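Local structure of pectinesterase (Sitophilus oryzae, 4PMH) at residues Val79-Asn84 with Asp128-Met133; Ala256-Pro261 with Arg290-Gly295; Ser334-Ser339 with Asn352-Trp357. The protein hydrolyses the methyl esters of pectin, releasing methanol, and probably helps the rice weevil digest plant cell walls. All blocks are in the same frame, centred on the assembly; numbering follows the deposited sequence.

In the fold
The chain folds as a parallel beta-helix, and the three contacts lie along it. Interaction 1 is a buried, mainly apolar contact between an end strand of a parallel sheet and the start of helix 131-138. Interaction 3 lies on the opposite side of the chain's centre from interaction 1. Interaction 2 is on the same side as interaction 3, their centres about 10 Å apart. Both are partly buried and rely on hydrogen bonds made by loops beside the strands. They touch directly: Asp293 of interaction 2 meets Ser334 and Arg336 of interaction 3, and Phe356 packs on Arg290 and Ala291. Interaction 2 holds two probable substrate-binding residues. Interaction 1 is away from the annotated sites.

Interaction 1: Val79-Asn84 with Asp128-Met133; sequences VVYIPN and DPAYSM
Tyr81 and Met133 run antiparallel, side chain against side chain, where strand 80-82, at the edge of a parallel sheet of the beta-helix, meets the first turn of helix 131-138. The contact is a Met-aromatic one. Met133 SD lies 5.2 Å from the centroid of the Tyr81 ring, 44° off the ring normal, so the approach is oblique. The methyl end comes closer: Met133 CE sits 3.7 Å from Tyr81 CG and also touches Tyr81 CB. The Met133 chain bends at its third torsion (chi3 66°), and this turns CE back toward the root of the ring. Met133 CB meets another part of the ring, 3.8 Å from Tyr81 CD2. Met133 thus touches the tyrosine with CB and with the methyl CE.

Ala130, the N-cap residue of the helix, adds its methyl group, with CB 3.8 Å from Tyr81 CB. Its carbonyl oxygen lies at the edge of the ring, near the ring plane. Val79 CG2 covers part of one ring face from within the same segment. Beyond the two segments, Tyr81 OH is hydrogen-bonded to Tyr116 OH, and the ring meets that of Phe124. An alanine in place of Tyr81 would probably open a gap beside Met133 CB and CE and leave Tyr116 without this hydroxyl partner.

Pro83 carries the other half of the contact. Its ring packs against the Asp128-Tyr131 type I turn, which is closed by the backbone bond from Tyr131 N to Asp128 O. Helix 51-61 also touches this corner, through Ile59 on Pro83 and through Asn56 and Asn60 on Pro129. Pro83 CD touches Ala130 CB. Pro83 CG lies 3.7 Å from Pro129 O. Met133 SD rests 3.8 Å from Pro83 CA.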
ATOM      1  N   VAL A  79      -2.402 -15.697  -8.390  1.00 13.70           N
ATOM      2  CA  VAL A  79      -2.405 -15.054  -7.082  1.00 13.57           C
ATOM      3  C   VAL A  79      -1.444 -15.750  -6.129  1.00 13.17           C
ATOM      4  O   VAL A  79      -1.031 -16.898  -6.361  1.00 14.34           O
ATOM      5  CB  VAL A  79      -3.796 -15.039  -6.433  1.00 13.39           C
ATOM      6  CG1 VAL A  79      -4.742 -14.155  -7.226  1.00 14.07           C
ATOM      7  CG2 VAL A  79      -4.355 -16.443  -6.256  1.00 13.90           C
ATOM      8  N   VAL A  80      -1.109 -15.048  -5.054  1.00 12.73           N
ATOM      9  CA  VAL A  80      -0.352 -15.604  -3.922  1.00 12.19           C
ATOM     10  C   VAL A  80      -1.075 -15.187  -2.652  1.00 12.22           C
ATOM     11  O   VAL A  80      -1.210 -13.988  -2.378  1.00 11.28           O
ATOM     12  CB  VAL A  80       1.090 -15.070  -3.899  1.00 11.91           C
ATOM     13  CG1 VAL A  80       1.888 -15.702  -2.763  1.00 12.08           C
ATOM     14  CG2 VAL A  80       1.764 -15.308  -5.238  1.00 11.75           C
ATOM     15  N   TYR A  81      -1.585 -16.171  -1.912  1.00 11.98           N
ATOM     16  CA  TYR A  81      -2.376 -15.933  -0.719  1.00 12.36           C
ATOM     17  C   TYR A  81      -1.585 -16.473   0.456  1.00 12.52           C
ATOM     18  O   TYR A  81      -1.235 -17.661   0.481  1.00 12.41           O
ATOM     19  CB  TYR A  81      -3.727 -16.649  -0.767  1.00 12.38           C
ATOM     20  CG  TYR A  81      -4.785 -16.084  -1.706  1.00 13.09           C
ATOM     21  CD1 TYR A  81      -4.589 -14.914  -2.419  1.00 13.42           C
ATOM     22  CD2 TYR A  81      -6.013 -16.730  -1.851  1.00 13.82           C
ATOM     23  CE1 TYR A  81      -5.566 -14.426  -3.268  1.00 14.01           C
ATOM     24  CE2 TYR A  81      -7.010 -16.235  -2.682  1.00 13.78           C
ATOM     25  CZ  TYR A  81      -6.775 -15.088  -3.390  1.00 14.32           C
ATOM     26  OH  TYR A  81      -7.747 -14.598  -4.241  1.00 15.77           O
ATOM     27  N   ILE A  82      -1.295 -15.593   1.411  1.00 13.47           N
ATOM     28  CA  ILE A  82      -0.672 -16.001   2.680  1.00 14.18           C
ATOM     29  C   ILE A  82      -1.720 -15.906   3.773  1.00 14.52           C
ATOM     30  O   ILE A  82      -1.995 -14.818   4.259  1.00 14.77           O
ATOM     31  CB  ILE A  82       0.541 -15.138   3.107  1.00 14.72           C
ATOM     32  CG1 ILE A  82       1.456 -14.781   1.933  1.00 15.93           C
ATOM     33  CG2 ILE A  82       1.278 -15.823   4.254  1.00 14.61           C
ATOM     34  CD1 ILE A  82       2.350 -15.874   1.406  1.00 16.59           C
ATOM     35  N   PRO A  83      -2.330 -17.041   4.161  1.00 15.29           N
ATOM     36  CA  PRO A  83      -3.286 -17.041   5.258  1.00 15.93           C
ATOM     37  C   PRO A  83      -2.579 -16.894   6.606  1.00 16.02           C
ATOM     38  O   PRO A  83      -1.375 -17.085   6.691  1.00 14.80           O
ATOM     39  CB  PRO A  83      -3.944 -18.415   5.139  1.00 15.81           C
ATOM     40  CG  PRO A  83      -2.850 -19.277   4.623  1.00 16.02           C
ATOM     41  CD  PRO A  83      -2.056 -18.406   3.687  1.00 16.22           C
ATOM     42  N   ASN A  84      -3.337 -16.587   7.647  1.00 17.73           N
ATOM     43  CA  ASN A  84      -2.751 -16.383   8.976  1.00 19.58           C
ATOM     44  C   ASN A  84      -1.999 -17.640   9.414  1.00 19.02           C
ATOM     45  O   ASN A  84      -2.503 -18.746   9.259  1.00 18.59           O
ATOM     46  CB  ASN A  84      -3.826 -16.014   9.998  1.00 21.80           C
ATOM     47  CG  ASN A  84      -3.263 -15.253  11.208  1.00 24.10           C
ATOM     48  OD1 ASN A  84      -2.057 -15.205  11.442  1.00 24.18           O
ATOM     49  ND2 ASN A  84      -4.151 -14.660  11.977  1.00 26.42           N
ATOM     50  N   ASP A 128      -6.329 -27.235   1.190  1.00 15.70           N
ATOM     51  CA  ASP A 128      -5.178 -26.307   1.299  1.00 16.40           C
ATOM     52  C   ASP A 128      -5.403 -25.124   2.283  1.00 15.92           C
ATOM     53  O   ASP A 128      -6.512 -24.594   2.403  1.00 15.14           O
ATOM     54  CB  ASP A 128      -4.794 -25.751  -0.087  1.00 16.70           C
ATOM     55  CG  ASP A 128      -4.360 -26.837  -1.079  1.00 17.78           C
ATOM     56  OD1 ASP A 128      -3.893 -27.911  -0.643  1.00 18.56           O
ATOM     57  OD2 ASP A 128      -4.461 -26.617  -2.317  1.00 17.47           O
ATOM     58  N   PRO A 129      -4.328 -24.683   2.972  1.00 15.68           N
ATOM     59  CA  PRO A 129      -4.448 -23.666   4.018  1.00 16.15           C
ATOM     60  C   PRO A 129      -5.052 -22.327   3.599  1.00 15.89           C
ATOM     61  O   PRO A 129      -5.661 -21.681   4.433  1.00 16.36           O
ATOM     62  CB  PRO A 129      -3.006 -23.486   4.523  1.00 16.46           C
ATOM     63  CG  PRO A 129      -2.139 -24.091   3.476  1.00 16.70           C
ATOM     64  CD  PRO A 129      -2.945 -25.172   2.835  1.00 16.23           C
ATOM     65  N   ALA A 130      -4.923 -21.918   2.339  1.00 15.96           N
ATOM     66  CA  ALA A 130      -5.557 -20.657   1.884  1.00 15.75           C
ATOM     67  C   ALA A 130      -6.920 -20.844   1.208  1.00 16.53           C
ATOM     68  O   ALA A 130      -7.448 -19.897   0.585  1.00 15.30           O
ATOM     69  CB  ALA A 130      -4.624 -19.894   0.953  1.00 16.42           C
ATOM     70  N   TYR A 131      -7.511 -22.032   1.344  1.00 16.50           N
ATOM     71  CA  TYR A 131      -8.742 -22.341   0.619  1.00 17.61           C
ATOM     72  C   TYR A 131      -9.896 -21.423   1.044  1.00 17.39           C
ATOM     73  O   TYR A 131     -10.683 -20.977   0.202  1.00 17.37           O
ATOM     74  CB  TYR A 131      -9.128 -23.823   0.784  1.00 18.77           C
ATOM     75  CG  TYR A 131     -10.348 -24.193  -0.037  1.00 20.21           C
ATOM     76  CD1 TYR A 131     -10.236 -24.487  -1.386  1.00 21.21           C
ATOM     77  CD2 TYR A 131     -11.610 -24.199   0.528  1.00 21.76           C
ATOM     78  CE1 TYR A 131     -11.357 -24.801  -2.146  1.00 22.80           C
ATOM     79  CE2 TYR A 131     -12.733 -24.515  -0.224  1.00 22.39           C
ATOM     80  CZ  TYR A 131     -12.597 -24.808  -1.549  1.00 22.59           C
ATOM     81  OH  TYR A 131     -13.706 -25.132  -2.294  1.00 26.12           O
ATOM     82  N   SER A 132      -9.981 -21.123   2.337  1.00 18.12           N
ATOM     83  CA  SER A 132     -11.051 -20.259   2.843  1.00 19.20           C
ATOM     84  C   SER A 132     -10.976 -18.848   2.238  1.00 18.55           C
ATOM     85  O   SER A 132     -12.009 -18.254   1.906  1.00 17.12           O
ATOM     86  CB  SER A 132     -11.050 -20.211   4.371  1.00 20.96           C
ATOM     87  OG  SER A 132      -9.759 -19.880   4.881  1.00 23.73           O
ATOM     88  N   MET A 133      -9.765 -18.327   2.043  1.00 17.64           N
ATOM     89  CA  MET A 133      -9.622 -17.043   1.340  1.00 17.45           C
ATOM     90  C   MET A 133     -10.179 -17.150  -0.082  1.00 17.05           C
ATOM     91  O   MET A 133     -11.001 -16.336  -0.485  1.00 16.38           O
ATOM     92  CB  MET A 133      -8.163 -16.579   1.291  1.00 17.75           C
ATOM     93  CG  MET A 133      -7.585 -16.214   2.643  1.00 18.44           C
ATOM     94  SD  MET A 133      -5.796 -15.952   2.583  1.00 19.06           S
ATOM     95  CE  MET A 133      -5.679 -14.486   1.562  1.00 19.38           C
TER

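Interaction 2: Ala256-Pro261 with Arg290-Gly295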
ATOM      1  N   ALA A 256      -4.398   7.530  -0.039  1.00 12.19           N
ATOM      2  CA  ALA A 256      -5.758   7.568   0.488  1.00 11.99           C
ATOM      3  C   ALA A 256      -5.839   6.778   1.795  1.00 11.77           C
ATOM      4  O   ALA A 256      -6.405   5.704   1.841  1.00 11.80           O
ATOM      5  CB  ALA A 256      -6.779   7.055  -0.534  1.00 11.92           C
ATOM      6  N   PRO A 257      -5.298   7.344   2.890  1.00 11.90           N
ATOM      7  CA  PRO A 257      -5.393   6.663   4.187  1.00 11.84           C
ATOM      8  C   PRO A 257      -6.750   6.760   4.864  1.00 11.66           C
ATOM      9  O   PRO A 257      -7.424   7.795   4.760  1.00 10.90           O
ATOM     10  CB  PRO A 257      -4.308   7.353   5.042  1.00 11.82           C
ATOM     11  CG  PRO A 257      -3.841   8.527   4.253  1.00 12.06           C
ATOM     12  CD  PRO A 257      -4.673   8.670   3.011  1.00 11.94           C
ATOM     13  N   ASP A 258      -7.155   5.665   5.526  1.00 11.91           N
ATOM     14  CA  ASP A 258      -8.363   5.646   6.362  1.00 12.45           C
ATOM     15  C   ASP A 258      -7.985   5.360   7.816  1.00 13.01           C
ATOM     16  O   ASP A 258      -8.740   4.752   8.588  1.00 13.48           O
ATOM     17  CB  ASP A 258      -9.419   4.666   5.811  1.00 13.05           C
ATOM     18  CG  ASP A 258      -9.109   3.197   6.079  1.00 13.54           C
ATOM     19  OD1 ASP A 258      -7.932   2.799   6.193  1.00 11.91           O
ATOM     20  OD2 ASP A 258     -10.100   2.418   6.102  1.00 14.61           O
ATOM     21  N   THR A 259      -6.810   5.849   8.188  1.00 13.42           N
ATOM     22  CA  THR A 259      -6.294   5.707   9.534  1.00 13.83           C
ATOM     23  C   THR A 259      -7.341   6.020  10.594  1.00 13.58           C
ATOM     24  O   THR A 259      -7.997   7.072  10.560  1.00 13.79           O
ATOM     25  CB  THR A 259      -5.119   6.671   9.763  1.00 13.77           C
ATOM     26  OG1 THR A 259      -4.296   6.735   8.586  1.00 12.88           O
ATOM     27  CG2 THR A 259      -4.318   6.221  10.963  1.00 14.22           C
ATOM     28  N   ASP A 260      -7.491   5.101  11.534  1.00 14.79           N
ATOM     29  CA  ASP A 260      -8.360   5.301  12.702  1.00 15.35           C
ATOM     30  C   ASP A 260      -7.977   6.596  13.453  1.00 15.65           C
ATOM     31  O   ASP A 260      -6.789   6.834  13.671  1.00 13.98           O
ATOM     32  CB  ASP A 260      -8.259   4.069  13.635  1.00 16.20           C
ATOM     33  CG  ASP A 260      -9.279   4.089  14.776  1.00 16.44           C
ATOM     34  OD1 ASP A 260      -9.121   4.897  15.725  1.00 17.16           O
ATOM     35  OD2 ASP A 260     -10.214   3.260  14.749  1.00 16.99           O
ATOM     36  N   PRO A 261      -8.981   7.424  13.846  1.00 16.23           N
ATOM     37  CA  PRO A 261      -8.730   8.710  14.545  1.00 17.00           C
ATOM     38  C   PRO A 261      -7.933   8.589  15.842  1.00 17.99           C
ATOM     39  O   PRO A 261      -7.245   9.520  16.225  1.00 16.88           O
ATOM     40  CB  PRO A 261     -10.137   9.253  14.815  1.00 16.63           C
ATOM     41  CG  PRO A 261     -11.041   8.079  14.682  1.00 16.63           C
ATOM     42  CD  PRO A 261     -10.423   7.243  13.599  1.00 16.68           C
ATOM     43  N   ARG A 290      -5.789  12.293  -0.430  1.00 12.70           N
ATOM     44  CA  ARG A 290      -7.119  12.578   0.072  1.00 13.58           C
ATOM     45  C   ARG A 290      -7.482  11.540   1.132  1.00 13.33           C
ATOM     46  O   ARG A 290      -6.964  10.430   1.140  1.00 13.25           O
ATOM     47  CB  ARG A 290      -8.156  12.548  -1.048  1.00 13.58           C
ATOM     48  CG  ARG A 290      -8.436  11.179  -1.650  1.00 13.97           C
ATOM     49  CD  ARG A 290      -9.411  11.324  -2.814  1.00 14.63           C
ATOM     50  NE  ARG A 290      -9.651  10.068  -3.502  1.00 15.41           N
ATOM     51  CZ  ARG A 290     -10.710   9.812  -4.272  1.00 16.98           C
ATOM     52  NH1 ARG A 290     -11.632  10.736  -4.509  1.00 17.65           N
ATOM     53  NH2 ARG A 290     -10.845   8.620  -4.823  1.00 18.53           N
ATOM     54  N   ALA A 291      -8.390  11.907   2.012  1.00 12.99           N
ATOM     55  CA  ALA A 291      -8.810  11.008   3.062  1.00 12.90           C
ATOM     56  C   ALA A 291      -9.733   9.959   2.463  1.00 12.98           C
ATOM     57  O   ALA A 291     -10.654  10.296   1.690  1.00 12.19           O
ATOM     58  CB  ALA A 291      -9.519  11.783   4.154  1.00 12.75           C
ATOM     59  N   TRP A 292      -9.432   8.694   2.773  1.00 12.78           N
ATOM     60  CA  TRP A 292     -10.383   7.604   2.528  1.00 13.32           C
ATOM     61  C   TRP A 292     -11.232   7.522   3.775  1.00 13.05           C
ATOM     62  O   TRP A 292     -10.802   7.034   4.820  1.00 12.34           O
ATOM     63  CB  TRP A 292      -9.709   6.272   2.205  1.00 13.25           C
ATOM     64  CG  TRP A 292     -10.708   5.122   2.015  1.00 13.13           C
ATOM     65  CD1 TRP A 292     -12.027   5.221   1.625  1.00 14.08           C
ATOM     66  CD2 TRP A 292     -10.446   3.731   2.200  1.00 13.15           C
ATOM     67  NE1 TRP A 292     -12.604   3.955   1.566  1.00 14.74           N
ATOM     68  CE2 TRP A 292     -11.646   3.029   1.909  1.00 13.70           C
ATOM     69  CE3 TRP A 292      -9.307   3.001   2.573  1.00 12.73           C
ATOM     70  CZ2 TRP A 292     -11.736   1.642   2.004  1.00 13.85           C
ATOM     71  CZ3 TRP A 292      -9.402   1.631   2.676  1.00 12.92           C
ATOM     72  CH2 TRP A 292     -10.601   0.961   2.385  1.00 13.50           C
ATOM     73  N   ASP A 293     -12.437   8.062   3.650  1.00 13.63           N
ATOM     74  CA  ASP A 293     -13.377   8.180   4.744  1.00 14.41           C
ATOM     75  C   ASP A 293     -14.232   6.903   4.708  1.00 14.88           C
ATOM     76  O   ASP A 293     -15.452   6.965   4.427  1.00 14.94           O
ATOM     77  CB  ASP A 293     -14.249   9.458   4.562  1.00 14.13           C
ATOM     78  CG  ASP A 293     -13.618  10.716   5.183  1.00 14.15           C
ATOM     79  OD1 ASP A 293     -12.491  10.635   5.759  1.00 13.09           O
ATOM     80  OD2 ASP A 293     -14.283  11.779   5.116  1.00 13.45           O
ATOM     81  N   SER A 294     -13.593   5.758   4.953  1.00 15.53           N
ATOM     82  CA  SER A 294     -14.290   4.450   4.861  1.00 16.90           C
ATOM     83  C   SER A 294     -15.494   4.371   5.792  1.00 17.35           C
ATOM     84  O   SER A 294     -15.418   4.734   6.968  1.00 17.87           O
ATOM     85  CB  SER A 294     -13.366   3.251   5.125  1.00 17.39           C
ATOM     86  OG  SER A 294     -12.436   3.516   6.150  1.00 19.92           O
ATOM     87  N   GLY A 295     -16.610   3.922   5.228  1.00 18.19           N
ATOM     88  CA  GLY A 295     -17.864   3.774   5.960  1.00 19.33           C
ATOM     89  C   GLY A 295     -18.601   5.062   6.251  1.00 20.54           C
ATOM     90  O   GLY A 295     -19.585   5.047   6.980  1.00 20.84           O
TER
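Asp258 OD2 accepts a short hydrogen bond of 2.6 Å from Ser294 OG. The hydroxyl uses the anti lone pair of OD2, the one turned away from OD1. Ser294 OG sits between its own backbone N and carbonyl carbon (chi1 38°), a position that also brings it near Asp258 CB.

The same carboxylate lies against the Trp292 indole. The two side chains extend together in one direction, with carboxylate and indole planes 13° apart. Asp258 OD2 is 3.5 Å above the ring plane, offset toward the rim. Asp258 CG comes within 3.5 Å of Trp292 CE3. Ser294 CB lies over the same face of the indole, toward its rim. From outside the segments, Phe229 also meets the Trp292 ring.

The backbones are joined by a bond of 3.0 Å from Trp292 N to Pro257 O. Nearby, Ala256 CA makes a nearly straight CH...O contact of 3.2 Å with Arg290 O. Ala256 CB also touches Trp292 CB.

Arg290 turns its side chain elsewhere, to a salt bridge with Asp226, the probable nucleophile. Arg290 and Trp292 probably bind substrate, as in related enzymes. The contact thus ties the end of strand 252-257 to a loop that probably lines the active-site cleft, as in other pectin methylesterases.

Interaction 3: Ser334-Ser339 with Asn352-Trp357; sequences SGRTYS and NYNRFW
Asn354 and Ser339 are joined by two hydrogen bonds. Ser339 N donates to Asn354 OD1 over 2.9 Å, nearly straight at 169°, and lies in the plane of the amide carbonyl. Asn354 N returns a bond of 3.0 Å to Ser339 O. The side-chain amide thus takes the place of a backbone carbonyl in a reciprocal pair.

Flat groups pack around this amide. The Tyr338 ring and the amide are inclined by 22°, with Tyr338 CD1 3.3 Å from Asn354 OD1. The Arg336 guanidinium lies within 23° of the amide plane and takes Asn354 ND2 over one face, 3.6 Å from Arg336 NH2. The charge of Arg336 is met elsewhere, by a salt bridge to Asp293 and a hydrogen bond to Asn309 OD1. Tyr302 adds a cation-pi contact. At another flat group, Ser339 O sits at the edge of the Tyr353 ring, in its plane.

Apolar packing joins Tyr338 and Phe356. The two side chains extend in opposing directions, with Tyr338 CE1 3.8 Å from Phe356 CD2. Asn354 CB lies over the rim of one face of the Phe356 ring.

Three waters bridge the segments. One bridges Arg336 O and Asn354 ND2, accepting from the latter. A second lies 2.6 Å from Tyr338 OH and donates to Phe356 O. The third links Ser339 OG with Asn352 O.

Within 334-339, Ser334 OG accepts from Arg336 N, forming an ST turn. Overall, the loop after strand 329-330 is fastened to the chain entering strand 355-359, an outermost strand of the ten-stranded parallel sheet in this beta-helix fold.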
ATOM      1  N   SER A 334     -15.655  10.726   0.939  1.00 16.53           N
ATOM      2  CA  SER A 334     -16.983  11.049   1.455  1.00 17.35           C
ATOM      3  C   SER A 334     -17.579  12.365   0.945  1.00 17.25           C
ATOM      4  O   SER A 334     -18.786  12.594   1.093  1.00 18.79           O
ATOM      5  CB  SER A 334     -16.919  11.111   2.984  1.00 17.97           C
ATOM      6  OG  SER A 334     -16.072  12.163   3.433  1.00 17.49           O
ATOM      7  N   GLY A 335     -16.756  13.213   0.335  1.00 16.92           N
ATOM      8  CA  GLY A 335     -17.139  14.589   0.039  1.00 16.75           C
ATOM      9  C   GLY A 335     -16.686  15.571   1.113  1.00 16.81           C
ATOM     10  O   GLY A 335     -16.860  16.788   0.967  1.00 17.67           O
ATOM     11  N   ARG A 336     -16.110  15.065   2.198  1.00 15.69           N
ATOM     12  CA  ARG A 336     -15.604  15.941   3.246  1.00 15.98           C
ATOM     13  C   ARG A 336     -14.458  16.801   2.700  1.00 16.19           C
ATOM     14  O   ARG A 336     -13.412  16.281   2.334  1.00 15.06           O
ATOM     15  CB  ARG A 336     -15.138  15.139   4.457  1.00 15.93           C
ATOM     16  CG  ARG A 336     -14.442  15.989   5.512  1.00 15.30           C
ATOM     17  CD  ARG A 336     -14.228  15.214   6.784  1.00 15.40           C
ATOM     18  NE  ARG A 336     -13.274  14.104   6.670  1.00 14.98           N
ATOM     19  CZ  ARG A 336     -12.078  14.056   7.253  1.00 14.43           C
ATOM     20  NH1 ARG A 336     -11.618  15.074   7.982  1.00 14.61           N
ATOM     21  NH2 ARG A 336     -11.330  12.981   7.100  1.00 14.31           N
ATOM     22  N   THR A 337     -14.678  18.111   2.639  1.00 15.99           N
ATOM     23  CA  THR A 337     -13.695  19.029   2.075  1.00 16.82           C
ATOM     24  C   THR A 337     -12.361  18.956   2.840  1.00 16.17           C
ATOM     25  O   THR A 337     -12.346  18.751   4.055  1.00 14.53           O
ATOM     26  CB  THR A 337     -14.186  20.475   2.111  1.00 18.03           C
ATOM     27  OG1 THR A 337     -14.225  20.928   3.460  1.00 22.53           O
ATOM     28  CG2 THR A 337     -15.557  20.600   1.519  1.00 18.76           C
ATOM     29  N   TYR A 338     -11.252  19.088   2.113  1.00 15.79           N
ATOM     30  CA  TYR A 338      -9.926  19.114   2.752  1.00 15.25           C
ATOM     31  C   TYR A 338      -9.833  20.354   3.646  1.00 16.29           C
ATOM     32  O   TYR A 338     -10.197  21.464   3.214  1.00 15.24           O
ATOM     33  CB  TYR A 338      -8.765  19.115   1.745  1.00 14.14           C
ATOM     34  CG  TYR A 338      -7.458  19.331   2.491  1.00 12.94           C
ATOM     35  CD1 TYR A 338      -6.931  18.333   3.303  1.00 12.12           C
ATOM     36  CD2 TYR A 338      -6.798  20.560   2.448  1.00 12.36           C
ATOM     37  CE1 TYR A 338      -5.780  18.551   4.051  1.00 12.41           C
ATOM     38  CE2 TYR A 338      -5.653  20.788   3.193  1.00 12.17           C
ATOM     39  CZ  TYR A 338      -5.139  19.794   3.983  1.00 11.91           C
ATOM     40  OH  TYR A 338      -3.991  20.040   4.695  1.00 12.24           O
ATOM     41  N   SER A 339      -9.380  20.160   4.886  1.00 16.68           N
ATOM     42  CA  SER A 339      -9.146  21.284   5.797  1.00 17.47           C
ATOM     43  C   SER A 339      -7.805  21.113   6.529  1.00 16.50           C
ATOM     44  O   SER A 339      -7.617  20.167   7.295  1.00 15.51           O
ATOM     45  CB  SER A 339     -10.298  21.402   6.796  1.00 18.70           C
ATOM     46  OG  SER A 339     -10.201  22.586   7.592  1.00 21.61           O
ATOM     47  N   ASN A 352     -11.060  17.536  13.649  1.00 19.69           N
ATOM     48  CA  ASN A 352     -11.841  18.530  12.938  1.00 20.12           C
ATOM     49  C   ASN A 352     -11.129  19.025  11.696  1.00 19.78           C
ATOM     50  O   ASN A 352     -11.716  19.755  10.894  1.00 20.14           O
ATOM     51  CB  ASN A 352     -12.175  19.677  13.875  1.00 20.59           C
ATOM     52  CG  ASN A 352     -12.963  19.201  15.057  1.00 21.66           C
ATOM     53  OD1 ASN A 352     -14.151  18.926  14.938  1.00 22.36           O
ATOM     54  ND2 ASN A 352     -12.293  19.019  16.186  1.00 22.53           N
ATOM     55  N   TYR A 353      -9.862  18.629  11.555  1.00 18.13           N
ATOM     56  CA  TYR A 353      -9.083  18.883  10.366  1.00 17.69           C
ATOM     57  C   TYR A 353      -8.495  17.561   9.873  1.00 16.29           C
ATOM     58  O   TYR A 353      -8.447  16.576  10.620  1.00 14.63           O
ATOM     59  CB  TYR A 353      -7.916  19.805  10.697  1.00 18.76           C
ATOM     60  CG  TYR A 353      -8.332  21.155  11.219  1.00 19.20           C
ATOM     61  CD1 TYR A 353      -8.552  22.214  10.348  1.00 20.19           C
ATOM     62  CD2 TYR A 353      -8.484  21.377  12.586  1.00 20.34           C
ATOM     63  CE1 TYR A 353      -8.935  23.457  10.820  1.00 20.97           C
ATOM     64  CE2 TYR A 353      -8.860  22.626  13.076  1.00 20.69           C
ATOM     65  CZ  TYR A 353      -9.091  23.654  12.189  1.00 21.26           C
ATOM     66  OH  TYR A 353      -9.469  24.894  12.645  1.00 22.97           O
ATOM     67  N   ASN A 354      -8.019  17.567   8.632  1.00 14.96           N
ATOM     68  CA  ASN A 354      -7.265  16.448   8.119  1.00 13.98           C
ATOM     69  C   ASN A 354      -5.919  16.338   8.820  1.00 13.95           C
ATOM     70  O   ASN A 354      -5.500  17.254   9.539  1.00 12.90           O
ATOM     71  CB  ASN A 354      -7.104  16.560   6.626  1.00 14.33           C
ATOM     72  CG  ASN A 354      -8.408  16.353   5.907  1.00 15.11           C
ATOM     73  OD1 ASN A 354      -9.109  17.322   5.595  1.00 15.27           O
ATOM     74  ND2 ASN A 354      -8.789  15.085   5.713  1.00 14.96           N
ATOM     75  N   ARG A 355      -5.268  15.193   8.641  1.00 14.03           N
ATOM     76  CA  ARG A 355      -3.975  14.933   9.279  1.00 14.16           C
ATOM     77  C   ARG A 355      -2.929  14.611   8.232  1.00 13.37           C
ATOM     78  O   ARG A 355      -2.195  13.613   8.334  1.00 13.17           O
ATOM     79  CB  ARG A 355      -4.059  13.789  10.318  1.00 15.31           C
ATOM     80  CG  ARG A 355      -5.252  13.831  11.285  1.00 16.91           C
ATOM     81  CD  ARG A 355      -5.761  12.395  11.570  1.00 17.92           C
ATOM     82  NE  ARG A 355      -4.965  11.877  12.626  1.00 18.51           N
ATOM     83  CZ  ARG A 355      -4.861  10.625  13.027  1.00 16.48           C
ATOM     84  NH1 ARG A 355      -5.526   9.607  12.473  1.00 16.51           N
ATOM     85  NH2 ARG A 355      -4.038  10.423  14.040  1.00 15.72           N
ATOM     86  N   PHE A 356      -2.840  15.471   7.230  1.00 12.57           N
ATOM     87  CA  PHE A 356      -1.831  15.368   6.201  1.00 12.40           C
ATOM     88  C   PHE A 356      -0.804  16.468   6.416  1.00 12.43           C
ATOM     89  O   PHE A 356      -1.152  17.643   6.459  1.00 12.14           O
ATOM     90  CB  PHE A 356      -2.459  15.539   4.815  1.00 12.38           C
ATOM     91  CG  PHE A 356      -3.585  14.592   4.517  1.00 12.44           C
ATOM     92  CD1 PHE A 356      -3.620  13.320   5.051  1.00 12.68           C
ATOM     93  CD2 PHE A 356      -4.607  14.988   3.680  1.00 12.51           C
ATOM     94  CE1 PHE A 356      -4.656  12.452   4.754  1.00 12.89           C
ATOM     95  CE2 PHE A 356      -5.654  14.134   3.381  1.00 12.75           C
ATOM     96  CZ  PHE A 356      -5.678  12.868   3.919  1.00 12.89           C
ATOM     97  N   TRP A 357       0.458  16.089   6.575  1.00 12.55           N
ATOM     98  CA  TRP A 357       1.496  17.060   6.915  1.00 12.54           C
ATOM     99  C   TRP A 357       2.787  16.793   6.174  1.00 12.75           C
ATOM    100  O   TRP A 357       3.043  15.685   5.730  1.00 12.37           O
ATOM    101  CB  TRP A 357       1.816  17.031   8.419  1.00 12.49           C
ATOM    102  CG  TRP A 357       0.629  16.837   9.336  1.00 12.33           C
ATOM    103  CD1 TRP A 357       0.160  15.645   9.837  1.00 12.50           C
ATOM    104  CD2 TRP A 357      -0.197  17.852   9.881  1.00 12.42           C
ATOM    105  NE1 TRP A 357      -0.921  15.868  10.643  1.00 13.17           N
ATOM    106  CE2 TRP A 357      -1.167  17.213  10.694  1.00 13.04           C
ATOM    107  CE3 TRP A 357      -0.232  19.245   9.758  1.00 12.41           C
ATOM    108  CZ2 TRP A 357      -2.167  17.925  11.376  1.00 12.53           C
ATOM    109  CZ3 TRP A 357      -1.219  19.943  10.428  1.00 12.57           C
ATOM    110  CH2 TRP A 357      -2.172  19.272  11.239  1.00 12.55           C
TER
HETATM  111  O   HOH W   1     -11.160  15.771   3.840  1.00 10.51           O
HETATM  112  O   HOH W   2      -3.724  18.404   6.648  1.00 11.14           O
HETATM  113  O   HOH W   3     -12.021  22.520   9.344  1.00 24.91           O